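Local coordinates for putative iron-uptake ABC transport system,periplasmic iron-binding protein (PDB 3E13) that binds ferric iron in the periplasm and probably delivers it to an ABC transporter for uptake, at residues I134-A139 and F193-T198. Sequence-based numbering, arbitrary orientation.
Sequences IVMRSA and FAVMNT
Val135, bridged in parallel to Ala194, bonds to Phe193 and Val195 on either side of it and gives a compact worked example of how a short strand is joined to the sheet of a periplasmic solute-binding protein. Val135 N donates to Phe193 O at 2.9 Å, and Val195 N donates to Val135 O at 3.1 Å, so that a single residue of 134-135 spends both backbone groups on strand 193-197. Each of these carbonyl oxygens also receives a CA-H contact, from Ile134 and Ala194 respectively. On its other edge strand 193-197 pairs antiparallel with 97-109, which places it inside the sheet.

Side chains alternate between the two faces. Ile134 can be followed outward from CB, which shares a face with Phe193. Its CG2, anti to the backbone N, passes loosely by Phe193 O, while CG1 lies beside that nitrogen (chi1 -50°), and the turn at chi2 (-61°) brings CD1 towards the partner strand. There CD1 rests 3.8 Å from Phe193 CB and 3.9 Å from Phe193 CD2, reaching CB and the nearer ring atom, CD2, obliquely. Val135 and Ala194 occupy the other face, where Val135 CG2 meets Ala194 CB and helix 179-188 packs against both residues.

Past these bonds the segments separate, and Met136 lies side by side with Val195, its CG 3.9 Å from Val195 CB. A water then replaces direct pairing: it accepts from Arg137 N and donates to Val195 O. Beyond the water, Asp179 ties the diverging chains together, with a salt bridge to Arg137 and a hydrogen bond from Asn197 N. The C-terminal end of strand 193-197 leads to the iron site: Asn197 ND2 is hydrogen-bonded to the phenolic oxygen OH of the iron ligand Tyr199.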
loop_
_atom_site.group_PDB
_atom_site.type_symbol
_atom_site.label_atom_id
_atom_site.label_comp_id
_atom_site.label_asym_id
_atom_site.label_seq_id
_atom_site.Cartn_x
_atom_site.Cartn_y
_atom_site.Cartn_z
ATOM N N ILE A 134 7.761 -12.983 15.061
ATOM C CA ILE A 134 7.186 -12.002 14.113
ATOM C C ILE A 134 8.177 -11.715 13.004
ATOM O O ILE A 134 9.374 -11.629 13.259
ATOM C CB ILE A 134 6.890 -10.683 14.844
ATOM C CG1 ILE A 134 6.091 -10.914 16.124
ATOM C CG2 ILE A 134 6.201 -9.674 13.913
ATOM C CD1 ILE A 134 4.831 -11.502 15.906
ATOM N N VAL A 135 7.702 -11.499 11.768
ATOM C CA VAL A 135 8.525 -10.916 10.714
ATOM C C VAL A 135 7.806 -9.703 10.084
ATOM O O VAL A 135 6.582 -9.701 9.915
ATOM C CB VAL A 135 8.935 -11.944 9.605
ATOM C CG1 VAL A 135 9.976 -12.927 10.161
ATOM C CG2 VAL A 135 7.742 -12.736 9.103
ATOM N N MET A 136 8.596 -8.705 9.722
ATOM C CA MET A 136 8.122 -7.511 9.079
ATOM C C MET A 136 9.263 -6.988 8.257
ATOM O O MET A 136 10.417 -7.098 8.658
ATOM C CB MET A 136 7.688 -6.466 10.100
ATOM C CG MET A 136 6.999 -5.253 9.460
ATOM S SD MET A 136 6.330 -4.105 10.699
ATOM C CE MET A 136 7.679 -3.002 10.887
ATOM N N ARG A 137 8.928 -6.403 7.124
ATOM C CA ARG A 137 9.915 -5.743 6.279
ATOM C C ARG A 137 10.469 -4.469 6.913
ATOM O O ARG A 137 10.023 -3.999 7.976
ATOM C CB ARG A 137 9.306 -5.427 4.952
ATOM C CG ARG A 137 8.336 -4.282 4.930
ATOM C CD ARG A 137 7.596 -4.163 3.665
ATOM N NE ARG A 137 8.464 -3.915 2.512
ATOM C CZ ARG A 137 8.103 -4.055 1.241
ATOM N NH1 ARG A 137 6.880 -4.490 0.903
ATOM N NH2 ARG A 137 8.958 -3.792 0.287
ATOM N N SER A 138 11.442 -3.890 6.213
ATOM C CA SER A 138 12.120 -2.709 6.719
ATOM C C SER A 138 11.173 -1.615 7.161
ATOM O O SER A 138 10.139 -1.388 6.558
ATOM C CB SER A 138 13.019 -2.132 5.634
ATOM O OG SER A 138 13.802 -1.066 6.178
ATOM N N ALA A 139 11.579 -0.930 8.215
ATOM C CA ALA A 139 10.935 0.307 8.654
ATOM C C ALA A 139 10.956 1.419 7.622
ATOM O O ALA A 139 10.150 2.357 7.692
ATOM C CB ALA A 139 11.620 0.801 9.943
ATOM N N PHE A 193 4.145 -15.255 12.519
ATOM C CA PHE A 193 3.265 -14.168 12.087
ATOM C C PHE A 193 4.051 -13.228 11.198
ATOM O O PHE A 193 5.164 -12.844 11.545
ATOM C CB PHE A 193 2.731 -13.373 13.282
ATOM C CG PHE A 193 1.901 -14.205 14.256
ATOM C CD1 PHE A 193 0.632 -14.575 13.943
ATOM C CD2 PHE A 193 2.416 -14.574 15.483
ATOM C CE1 PHE A 193 -0.129 -15.311 14.841
ATOM C CE2 PHE A 193 1.670 -15.299 16.388
ATOM C CZ PHE A 193 0.395 -15.691 16.056
ATOM N N ALA A 194 3.451 -12.847 10.075
ATOM C CA ALA A 194 3.995 -11.865 9.176
ATOM C C ALA A 194 3.072 -10.673 9.047
ATOM O O ALA A 194 1.878 -10.862 8.825
ATOM C CB ALA A 194 4.181 -12.472 7.831
ATOM N N VAL A 195 3.635 -9.482 9.099
ATOM C CA VAL A 195 2.903 -8.261 8.743
ATOM C C VAL A 195 2.951 -8.107 7.233
ATOM O O VAL A 195 4.044 -8.047 6.646
ATOM C CB VAL A 195 3.493 -7.051 9.464
ATOM C CG1 VAL A 195 2.733 -5.808 9.080
ATOM C CG2 VAL A 195 3.503 -7.262 11.017
ATOM N N MET A 196 1.786 -8.108 6.581
ATOM C CA MET A 196 1.725 -8.033 5.132
ATOM C C MET A 196 0.372 -7.544 4.578
ATOM O O MET A 196 -0.644 -7.638 5.248
ATOM C CB MET A 196 2.066 -9.401 4.498
ATOM C CG MET A 196 1.066 -10.528 4.811
ATOM S SD MET A 196 1.456 -12.136 4.082
ATOM C CE MET A 196 1.464 -11.707 2.403
ATOM N N ASN A 197 0.370 -7.075 3.334
ATOM C CA ASN A 197 -0.833 -6.581 2.687
ATOM C C ASN A 197 -1.623 -7.744 2.086
ATOM O O ASN A 197 -1.090 -8.787 1.652
ATOM C CB ASN A 197 -0.529 -5.575 1.578
ATOM C CG ASN A 197 -0.035 -4.235 2.084
ATOM O OD1 ASN A 197 -0.261 -3.844 3.254
ATOM N ND2 ASN A 197 0.628 -3.488 1.188
ATOM N N THR A 198 -2.934 -7.587 2.100
ATOM C CA THR A 198 -3.828 -8.627 1.679
ATOM C C THR A 198 -3.627 -9.095 0.244
ATOM O O THR A 198 -3.697 -10.308 -0.049
ATOM C CB THR A 198 -5.286 -8.149 1.796
ATOM O OG1 THR A 198 -5.417 -6.791 1.300
ATOM C CG2 THR A 198 -5.802 -8.127 3.226
HETATM O O HOH W 1 6.313 -6.860 6.022
#